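Local coordinates for protein putative hydrolase (Shewanella frigidimarina, PDB 3LHO) that probably acts as an iron(II)-dependent 2-oxoadipate dioxygenase/decarboxylase that forms 2-hydroxyglutarate, and holds a nickel ion in its metal site in this crystal, at residues T4-L9 and P89-V94; L44-I49 and S55-H60; G70-E75 and K93-E98. All blocks are in the same frame, centred on the assembly; numbering follows the deposited sequence.

Contact 1 of 3, residues T4-L9 and P89-V94; sequences TDVNAL and PKQPKV. With SO4 (sulfate ion), chain E.
Asn-7 OD1 accepts two hydrogen bonds at this surface contact: Gln-91 NE2 donates to it over 2.9 Å, and a water donates over 3.3 Å. The same water gives its other bond to Gln-91 OE1 at 2.7 Å, closing a small ring between the two amides. The direct N-H points almost straight at its acceptor (163°). Asn-7 OD1 lies close to the Gln-91 amide plane, whereas the donor stands well above the Asn-7 carbonyl plane; the two amide planes are turned 50° apart. A bend at chi2 (-61°) folds the Gln-91 chain so that Val-6 lies against its amide from the opposite direction, with Val-6 CG2 3.6 Å from Gln-91 OE1 and Val-6 CG1 3.7 Å from Gln-91 NE2. Asp-5 N-caps the helix, its OD1 taking Ala-8 N through the anti lone pair at 2.9 Å. Asp-5 N and Thr-4 OG1 hydrogen-bond to a sulfate, probably from the crystallisation liquor, with weaker bonds from Thr-4 N; His-3 also holds it. The contact joins the first turn of helix 6-20 to the loop before strand 93-99; Phe-10 of that helix also touches Gln-91 and Pro-92 there and Val-94 on the strand.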
loop_
_atom_site.group_PDB
_atom_site.type_symbol
_atom_site.label_atom_id
_atom_site.label_comp_id
_atom_site.label_asym_id
_atom_site.label_seq_id
_atom_site.Cartn_x
_atom_site.Cartn_y
_atom_site.Cartn_z
ATOM N N THR A 4 -11.410 16.982 -3.132
ATOM C CA THR A 4 -12.874 16.854 -3.130
ATOM C C THR A 4 -13.374 15.775 -4.131
ATOM O O THR A 4 -14.522 15.333 -4.068
ATOM C CB THR A 4 -13.523 18.198 -3.451
ATOM O OG1 THR A 4 -13.042 18.659 -4.720
ATOM C CG2 THR A 4 -13.165 19.255 -2.363
ATOM N N ASP A 5 -12.502 15.340 -5.028
ATOM C CA ASP A 5 -12.858 14.346 -6.038
ATOM C C ASP A 5 -11.976 13.090 -5.929
ATOM O O ASP A 5 -10.742 13.168 -5.948
ATOM C CB ASP A 5 -12.723 14.963 -7.418
ATOM C CG ASP A 5 -13.149 14.017 -8.511
ATOM O OD1 ASP A 5 -12.339 13.159 -8.846
ATOM O OD2 ASP A 5 -14.279 14.130 -9.028
ATOM N N VAL A 6 -12.657 11.947 -5.797
ATOM C CA VAL A 6 -12.056 10.635 -5.586
ATOM C C VAL A 6 -11.168 10.260 -6.759
ATOM O O VAL A 6 -10.059 9.795 -6.546
ATOM C CB VAL A 6 -13.125 9.574 -5.295
ATOM C CG1 VAL A 6 -14.107 9.415 -6.460
ATOM C CG2 VAL A 6 -12.478 8.244 -4.905
ATOM N N ASN A 7 -11.594 10.581 -7.988
ATOM C CA ASN A 7 -10.759 10.262 -9.136
ATOM C C ASN A 7 -9.473 11.044 -9.123
ATOM O O ASN A 7 -8.435 10.482 -9.385
ATOM C CB ASN A 7 -11.516 10.420 -10.458
ATOM C CG ASN A 7 -12.602 9.408 -10.596
ATOM O OD1 ASN A 7 -12.389 8.213 -10.383
ATOM N ND2 ASN A 7 -13.803 9.874 -10.900
ATOM N N ALA A 8 -9.542 12.336 -8.796
ATOM C CA ALA A 8 -8.360 13.168 -8.703
ATOM C C ALA A 8 -7.369 12.670 -7.643
ATOM O O ALA A 8 -6.166 12.724 -7.858
ATOM C CB ALA A 8 -8.756 14.624 -8.418
ATOM N N LEU A 9 -7.873 12.180 -6.500
ATOM C CA LEU A 9 -7.005 11.676 -5.431
ATOM C C LEU A 9 -6.208 10.456 -5.868
ATOM O O LEU A 9 -4.987 10.423 -5.736
ATOM C CB LEU A 9 -7.811 11.363 -4.153
ATOM C CG LEU A 9 -7.089 10.747 -2.955
ATOM C CD1 LEU A 9 -5.842 11.571 -2.567
ATOM C CD2 LEU A 9 -8.028 10.628 -1.785
ATOM N N PRO A 89 -18.579 1.029 -6.927
ATOM C CA PRO A 89 -17.749 -0.195 -6.961
ATOM C C PRO A 89 -16.529 -0.122 -7.871
ATOM O O PRO A 89 -15.632 -0.925 -7.716
ATOM C CB PRO A 89 -18.725 -1.266 -7.458
ATOM C CG PRO A 89 -19.641 -0.512 -8.339
ATOM C CD PRO A 89 -19.871 0.810 -7.614
ATOM N N LYS A 90 -16.454 0.848 -8.789
ATOM C CA LYS A 90 -15.234 1.050 -9.579
ATOM C C LYS A 90 -14.049 1.558 -8.737
ATOM O O LYS A 90 -12.909 1.457 -9.170
ATOM C CB LYS A 90 -15.456 2.068 -10.696
ATOM C CG LYS A 90 -16.422 1.603 -11.791
ATOM C CD LYS A 90 -16.362 2.543 -13.007
ATOM C CE LYS A 90 -17.402 2.185 -14.083
ATOM N NZ LYS A 90 -18.790 2.658 -13.760
ATOM N N GLN A 91 -14.339 2.163 -7.584
ATOM C CA GLN A 91 -13.306 2.770 -6.779
ATOM C C GLN A 91 -12.629 1.701 -5.938
ATOM O O GLN A 91 -13.250 0.724 -5.532
ATOM C CB GLN A 91 -13.862 3.928 -5.932
ATOM C CG GLN A 91 -14.453 5.104 -6.740
ATOM C CD GLN A 91 -13.446 5.766 -7.630
ATOM O OE1 GLN A 91 -12.237 5.684 -7.405
ATOM N NE2 GLN A 91 -13.930 6.418 -8.659
ATOM N N PRO A 92 -11.321 1.850 -5.724
ATOM C CA PRO A 92 -10.638 0.852 -4.950
ATOM C C PRO A 92 -11.063 0.826 -3.478
ATOM O O PRO A 92 -11.409 1.860 -2.906
ATOM C CB PRO A 92 -9.164 1.281 -5.084
ATOM C CG PRO A 92 -9.185 2.694 -5.478
ATOM C CD PRO A 92 -10.410 2.857 -6.291
ATOM N N LYS A 93 -10.989 -0.327 -2.830
ATOM C CA LYS A 93 -10.954 -0.336 -1.414
ATOM C C LYS A 93 -9.659 0.308 -0.947
ATOM O O LYS A 93 -8.657 0.250 -1.621
ATOM C CB LYS A 93 -11.004 -1.782 -0.841
ATOM C CG LYS A 93 -12.229 -2.569 -1.250
ATOM C CD LYS A 93 -12.129 -3.970 -0.657
ATOM C CE LYS A 93 -13.003 -4.947 -1.364
ATOM N NZ LYS A 93 -12.393 -5.268 -2.686
ATOM N N VAL A 94 -9.696 0.864 0.254
ATOM C CA VAL A 94 -8.579 1.530 0.872
ATOM C C VAL A 94 -8.217 0.818 2.181
ATOM O O VAL A 94 -9.002 0.723 3.112
ATOM C CB VAL A 94 -8.872 3.040 1.086
ATOM C CG1 VAL A 94 -7.720 3.691 1.901
ATOM C CG2 VAL A 94 -9.113 3.706 -0.274
HETATM S S SO4 E . -9.788 17.726 -6.270
HETATM O O1 SO4 E . -10.366 17.850 -7.608
HETATM O O2 SO4 E . -10.338 16.550 -5.619
HETATM O O3 SO4 E . -8.333 17.580 -6.388
HETATM O O4 SO4 E . -10.133 18.884 -5.449
HETATM O O HOH W 1 -10.222 6.068 -9.193
#

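Contact 2 of 3, residues L44-I49 and S55-H60; sequences LRTFNI and SVLAKH
Leu-57 carries the apolar part of this buried contact, its two methyls spread along Leu-44 to Thr-46. Leu-57 CD2 lies 4.1 Å from Leu-44 CB and 3.9 Å from the carbonyl oxygen of Arg-45, so it rests against strand backbone as well as side chain. Leu-57 CD1 meets Thr-46 tip to tip, 3.9 Å from Thr-46 CB and about as close to OG1 and CG2. The Leu-57 side chain starts out toward the strand, and with CG beside the backbone N (chi1 -83°) its two methyls end against it. No hydrogen bond links 44-49 with 55-60.

Polar groups are paired with other partners. The Thr-46 hydroxyl, set anti to the backbone N (chi1 -168°), bonds with Val-52 O and Tyr-161 OH, which helps to fix its rotation, although OG1 as well as CB and CG2 lies against Leu-57 CD1. Further along the helix, His-60 NE2 bonds with Thr-124 O. Asn-48 centres an inverse gamma turn, and its amide is held by Val-101 N and Glu-102 OE1. Arg-45 makes a cation-pi contact with Trp-155, and its side chain comes within about 9 Å of the nickel ion, nearest atoms.

The short segments of strand and helix run roughly antiparallel, at 147°, with axes 9.5 Å apart at their closest. Leu-44 and Thr-46 face helix 54-62, while Arg-45 points to the other face of the sheet, the side of the nickel ion. Strand 39-47, this helix, then strands 67-74, 79-85 and 93-99 give the beta-alpha-beta-beta-beta order of a glyoxalase-type (VOC) module, whose first strand carries the metal ligand His-41.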
loop_
_atom_site.group_PDB
_atom_site.type_symbol
_atom_site.label_atom_id
_atom_site.label_comp_id
_atom_site.label_asym_id
_atom_site.label_seq_id
_atom_site.Cartn_x
_atom_site.Cartn_y
_atom_site.Cartn_z
ATOM N N LEU A 44 -1.932 1.864 2.434
ATOM C CA LEU A 44 -1.140 2.932 3.043
ATOM C C LEU A 44 -0.674 2.512 4.426
ATOM O O LEU A 44 -1.295 1.637 5.042
ATOM C CB LEU A 44 -1.977 4.220 3.129
ATOM C CG LEU A 44 -2.625 4.757 1.873
ATOM C CD1 LEU A 44 -3.570 5.943 2.262
ATOM C CD2 LEU A 44 -1.585 5.255 0.836
ATOM N N ARG A 45 0.404 3.131 4.912
ATOM C CA ARG A 45 1.040 2.730 6.175
ATOM C C ARG A 45 1.304 3.951 7.029
ATOM O O ARG A 45 1.548 5.007 6.506
ATOM C CB ARG A 45 2.394 2.135 5.870
ATOM C CG ARG A 45 2.312 0.833 5.080
ATOM C CD ARG A 45 3.681 0.297 4.851
ATOM N NE ARG A 45 3.620 -1.093 4.430
ATOM C CZ ARG A 45 4.659 -1.907 4.274
ATOM N NH1 ARG A 45 5.891 -1.482 4.487
ATOM N NH2 ARG A 45 4.454 -3.171 3.904
ATOM N N THR A 46 1.334 3.795 8.342
ATOM C CA THR A 46 1.733 4.909 9.221
ATOM C C THR A 46 2.072 4.330 10.586
ATOM O O THR A 46 2.186 3.087 10.714
ATOM C CB THR A 46 0.648 5.994 9.323
ATOM O OG1 THR A 46 1.196 7.173 9.956
ATOM C CG2 THR A 46 -0.566 5.497 10.085
ATOM N N PHE A 47 2.318 5.205 11.562
ATOM C CA PHE A 47 2.524 4.794 12.970
ATOM C C PHE A 47 1.375 5.240 13.844
ATOM O O PHE A 47 0.692 6.201 13.517
ATOM C CB PHE A 47 3.803 5.437 13.511
ATOM C CG PHE A 47 5.030 5.133 12.704
ATOM C CD1 PHE A 47 5.637 3.922 12.783
ATOM C CD2 PHE A 47 5.580 6.088 11.872
ATOM C CE1 PHE A 47 6.779 3.639 12.054
ATOM C CE2 PHE A 47 6.707 5.812 11.144
ATOM C CZ PHE A 47 7.300 4.577 11.228
ATOM N N ASN A 48 1.173 4.585 14.996
ATOM C CA ASN A 48 0.115 4.994 15.924
ATOM C C ASN A 48 0.498 6.234 16.800
ATOM O O ASN A 48 0.331 6.265 18.030
ATOM C CB ASN A 48 -0.297 3.792 16.782
ATOM C CG ASN A 48 0.773 3.431 17.772
ATOM O OD1 ASN A 48 1.960 3.769 17.582
ATOM N ND2 ASN A 48 0.369 2.826 18.861
ATOM N N ILE A 49 1.021 7.261 16.145
ATOM C CA ILE A 49 1.411 8.517 16.787
ATOM C C ILE A 49 0.293 9.498 16.325
ATOM O O ILE A 49 -0.008 9.576 15.113
ATOM C CB ILE A 49 2.818 8.968 16.310
ATOM C CG1 ILE A 49 3.903 8.016 16.860
ATOM C CG2 ILE A 49 3.116 10.418 16.719
ATOM C CD1 ILE A 49 5.296 8.216 16.366
ATOM N N SER A 55 -6.378 7.277 11.709
ATOM C CA SER A 55 -7.574 8.095 11.590
ATOM C C SER A 55 -7.229 9.342 10.785
ATOM O O SER A 55 -8.043 9.803 10.022
ATOM C CB SER A 55 -8.116 8.475 12.950
ATOM O OG SER A 55 -8.505 7.257 13.615
ATOM N N VAL A 56 -6.005 9.828 10.953
ATOM C CA VAL A 56 -5.589 11.037 10.197
ATOM C C VAL A 56 -5.520 10.773 8.675
ATOM O O VAL A 56 -5.958 11.624 7.830
ATOM C CB VAL A 56 -4.241 11.510 10.698
ATOM C CG1 VAL A 56 -3.708 12.645 9.836
ATOM C CG2 VAL A 56 -4.373 11.962 12.158
ATOM N N LEU A 57 -4.935 9.634 8.303
ATOM C CA LEU A 57 -4.866 9.243 6.907
ATOM C C LEU A 57 -6.263 8.954 6.398
ATOM O O LEU A 57 -6.597 9.314 5.283
ATOM C CB LEU A 57 -3.980 8.007 6.700
ATOM C CG LEU A 57 -2.450 8.260 6.590
ATOM C CD1 LEU A 57 -1.793 8.737 7.886
ATOM C CD2 LEU A 57 -1.729 7.028 6.060
ATOM N N ALA A 58 -7.070 8.257 7.194
ATOM C CA ALA A 58 -8.414 7.849 6.769
ATOM C C ALA A 58 -9.329 9.030 6.402
ATOM O O ALA A 58 -10.175 8.899 5.504
ATOM C CB ALA A 58 -9.082 6.957 7.852
ATOM N N LYS A 59 -9.115 10.183 7.046
ATOM C CA LYS A 59 -9.947 11.367 6.801
ATOM C C LYS A 59 -9.850 11.844 5.355
ATOM O O LYS A 59 -10.780 12.471 4.835
ATOM C CB LYS A 59 -9.592 12.522 7.752
ATOM C CG LYS A 59 -10.227 12.436 9.119
ATOM C CD LYS A 59 -11.698 12.826 9.076
ATOM C CE LYS A 59 -12.289 12.810 10.477
ATOM N NZ LYS A 59 -13.786 12.863 10.422
ATOM N N HIS A 60 -8.722 11.565 4.709
ATOM C CA HIS A 60 -8.560 11.904 3.281
ATOM C C HIS A 60 -9.523 11.122 2.427
ATOM O O HIS A 60 -9.816 11.510 1.316
ATOM C CB HIS A 60 -7.104 11.737 2.822
ATOM C CG HIS A 60 -6.196 12.744 3.437
ATOM N ND1 HIS A 60 -5.798 13.888 2.769
ATOM C CD2 HIS A 60 -5.681 12.839 4.687
ATOM C CE1 HIS A 60 -5.073 14.633 3.582
ATOM N NE2 HIS A 60 -4.990 14.031 4.750
#

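Contact 3 of 3, residues G70-E75 and K93-E98. With SO4 (sulfate ion), chain D.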
loop_
_atom_site.group_PDB
_atom_site.type_symbol
_atom_site.label_atom_id
_atom_site.label_comp_id
_atom_site.label_asym_id
_atom_site.label_seq_id
_atom_site.Cartn_x
_atom_site.Cartn_y
_atom_site.Cartn_z
ATOM N N GLY A 70 -14.141 -2.471 7.881
ATOM C CA GLY A 70 -13.450 -3.664 8.427
ATOM C C GLY A 70 -12.298 -3.283 9.341
ATOM O O GLY A 70 -11.603 -2.330 9.041
ATOM N N ASP A 71 -12.147 -3.985 10.471
ATOM C CA ASP A 71 -11.084 -3.775 11.476
ATOM C C ASP A 71 -10.222 -5.039 11.528
ATOM O O ASP A 71 -10.757 -6.135 11.475
ATOM C CB ASP A 71 -11.701 -3.524 12.860
ATOM C CG ASP A 71 -12.252 -2.112 13.024
ATOM O OD1 ASP A 71 -12.191 -1.322 12.050
ATOM O OD2 ASP A 71 -12.738 -1.792 14.124
ATOM N N TYR A 72 -8.904 -4.876 11.589
ATOM C CA TYR A 72 -7.958 -6.000 11.569
ATOM C C TYR A 72 -6.846 -5.779 12.585
ATOM O O TYR A 72 -6.407 -4.667 12.805
ATOM C CB TYR A 72 -7.297 -6.109 10.191
ATOM C CG TYR A 72 -8.287 -6.148 9.056
ATOM C CD1 TYR A 72 -8.884 -7.340 8.677
ATOM C CD2 TYR A 72 -8.651 -4.995 8.390
ATOM C CE1 TYR A 72 -9.819 -7.375 7.630
ATOM C CE2 TYR A 72 -9.578 -5.006 7.360
ATOM C CZ TYR A 72 -10.141 -6.200 6.967
ATOM O OH TYR A 72 -11.070 -6.213 5.964
ATOM N N LYS A 73 -6.357 -6.856 13.182
ATOM C CA LYS A 73 -5.141 -6.807 13.982
ATOM C C LYS A 73 -4.153 -7.831 13.425
ATOM O O LYS A 73 -4.528 -8.970 13.181
ATOM C CB LYS A 73 -5.458 -7.124 15.434
ATOM C CG LYS A 73 -4.226 -6.988 16.395
ATOM C CD LYS A 73 -4.695 -6.854 17.862
ATOM C CE LYS A 73 -3.718 -6.037 18.743
ATOM N NZ LYS A 73 -4.467 -5.075 19.635
ATOM N N PHE A 74 -2.909 -7.432 13.209
ATOM C CA PHE A 74 -1.845 -8.381 12.814
ATOM C C PHE A 74 -0.774 -8.489 13.906
ATOM O O PHE A 74 0.057 -7.610 14.069
ATOM C CB PHE A 74 -1.279 -7.932 11.470
ATOM C CG PHE A 74 -2.321 -7.909 10.387
ATOM C CD1 PHE A 74 -2.735 -9.093 9.785
ATOM C CD2 PHE A 74 -2.937 -6.724 10.008
ATOM C CE1 PHE A 74 -3.736 -9.082 8.800
ATOM C CE2 PHE A 74 -3.919 -6.702 9.010
ATOM C CZ PHE A 74 -4.318 -7.877 8.411
ATOM N N GLU A 75 -0.812 -9.572 14.669
ATOM C CA GLU A 75 -0.030 -9.657 15.910
ATOM C C GLU A 75 1.462 -9.732 15.678
ATOM O O GLU A 75 2.223 -8.990 16.285
ATOM C CB GLU A 75 -0.452 -10.862 16.753
ATOM C CG GLU A 75 -0.298 -10.611 18.241
ATOM C CD GLU A 75 -1.241 -9.516 18.723
ATOM O OE1 GLU A 75 -2.433 -9.558 18.326
ATOM O OE2 GLU A 75 -0.785 -8.611 19.468
ATOM N N LYS A 93 -10.989 -0.327 -2.830
ATOM C CA LYS A 93 -10.954 -0.336 -1.414
ATOM C C LYS A 93 -9.659 0.308 -0.947
ATOM O O LYS A 93 -8.657 0.250 -1.621
ATOM C CB LYS A 93 -11.004 -1.782 -0.841
ATOM C CG LYS A 93 -12.229 -2.569 -1.250
ATOM C CD LYS A 93 -12.129 -3.970 -0.657
ATOM C CE LYS A 93 -13.003 -4.947 -1.364
ATOM N NZ LYS A 93 -12.393 -5.268 -2.686
ATOM N N VAL A 94 -9.696 0.864 0.254
ATOM C CA VAL A 94 -8.579 1.530 0.872
ATOM C C VAL A 94 -8.217 0.818 2.181
ATOM O O VAL A 94 -9.002 0.723 3.112
ATOM C CB VAL A 94 -8.872 3.040 1.086
ATOM C CG1 VAL A 94 -7.720 3.691 1.901
ATOM C CG2 VAL A 94 -9.113 3.706 -0.274
ATOM N N PHE A 95 -7.025 0.260 2.187
ATOM C CA PHE A 95 -6.509 -0.465 3.311
ATOM C C PHE A 95 -5.448 0.421 3.983
ATOM O O PHE A 95 -4.471 0.845 3.314
ATOM C CB PHE A 95 -5.868 -1.741 2.815
ATOM C CG PHE A 95 -5.419 -2.650 3.911
ATOM C CD1 PHE A 95 -6.317 -3.490 4.566
ATOM C CD2 PHE A 95 -4.062 -2.651 4.293
ATOM C CE1 PHE A 95 -5.882 -4.345 5.616
ATOM C CE2 PHE A 95 -3.605 -3.477 5.308
ATOM C CZ PHE A 95 -4.527 -4.344 5.986
ATOM N N ILE A 96 -5.656 0.711 5.270
ATOM C CA ILE A 96 -4.745 1.595 6.027
ATOM C C ILE A 96 -4.321 0.878 7.289
ATOM O O ILE A 96 -5.143 0.417 8.096
ATOM C CB ILE A 96 -5.312 3.003 6.332
ATOM C CG1 ILE A 96 -5.947 3.674 5.116
ATOM C CG2 ILE A 96 -4.193 3.893 6.972
ATOM C CD1 ILE A 96 -6.614 5.076 5.458
ATOM N N SER A 97 -3.005 0.695 7.442
ATOM C CA SER A 97 -2.497 0.060 8.658
ATOM C C SER A 97 -1.612 1.044 9.439
ATOM O O SER A 97 -1.212 2.098 8.910
ATOM C CB SER A 97 -1.742 -1.217 8.315
ATOM O OG SER A 97 -0.544 -0.965 7.588
ATOM N N GLU A 98 -1.399 0.760 10.716
ATOM C CA GLU A 98 -0.477 1.549 11.530
ATOM C C GLU A 98 0.318 0.622 12.430
ATOM O O GLU A 98 -0.239 -0.266 13.017
ATOM C CB GLU A 98 -1.173 2.614 12.393
ATOM C CG GLU A 98 -2.057 2.116 13.462
ATOM C CD GLU A 98 -2.743 3.236 14.243
ATOM O OE1 GLU A 98 -2.681 4.459 13.900
ATOM O OE2 GLU A 98 -3.407 2.872 15.185
HETATM S S SO4 D . -1.052 -12.531 12.671
HETATM O O1 SO4 D . -1.626 -12.160 11.382
HETATM O O2 SO4 D . -1.007 -13.987 12.770
HETATM O O3 SO4 D . 0.307 -11.998 12.769
HETATM O O4 SO4 D . -1.903 -12.000 13.735
#
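Phe-95 reaches toward strand 67-74 and touches two aromatic rings there, Tyr-72 and Phe-74. Its CG is anti to the backbone N (chi1 -174°), which swings the ring along the sheet face toward them although its CB starts off alongside. The far end of the ring does the work: Phe-95 CZ lies 3.9 Å from Phe-74 CE2, and Phe-95 CE1 lies 4.0 Å from Tyr-72 CD2. Phe-74 CE2 arrives at the edge of the Phe-95 ring, in its plane, the two side chains coming from opposite directions. Tyr-72 meets Phe-95 obliquely, with centroids 5.9 Å apart and planes at 47°.

Tyr-72 and Phe-74 both hold CG beside the backbone N and anti to the carbonyl carbon, so two residues apart on one strand they lean the same way over the sheet. Strands 67-74 and 93-99 are not direct neighbours: 79-85 runs between them, antiparallel to both, and Phe-95 packs on the small Ala-81 of that strand. The three strands form the beta-beta-beta part of a VOC-type module, and this aromatic cluster lies on its metal-bearing face, the Phe-95 side chain about 6 Å from the nickel ion at the nearest atoms. Val-94 and Ile-96 turn to the other face, where both meet helix 54-62.

Tyr-72 OH is hydrogen-bonded with His-83 ND1, and Phe-251 from the C-terminal region packs on both Tyr-72 and Phe-95. Beyond Phe-74, Glu-75 N donates to a sulfate O4 at 2.8 Å (161°), with Gln-76 N as a second donor; the sulfate probably comes from the crystallisation liquor. Phe-74 CD1 approaches another oxygen of that sulfate, O1, at 3.6 Å, and this oxygen sits at the ring edge.

From the N terminus, the start of helix 6-20 meets the loop at Gln-91, so contact 1 closes a loop of some 80 residues. Contact 2 nests inside it, a short return from strand 39-47 to helix 54-62. Contact 3 opens after contact 2 has closed and shuts a loop of about 18 residues, joining edge strand 67-74 to 93-99 across 79-85; its second segment overlaps that of contact 1 at Lys-93 and Val-94. Strand 93-99 pairs in parallel with 39-47, probably by Leu-44 N to Phe-95 O (2.9 Å) and Ser-97 N to Leu-44 O (3.1 Å). Leu-9 CD2 lies 3.7 Å from His-60 O, bringing the N-terminal helix against helix 54-62.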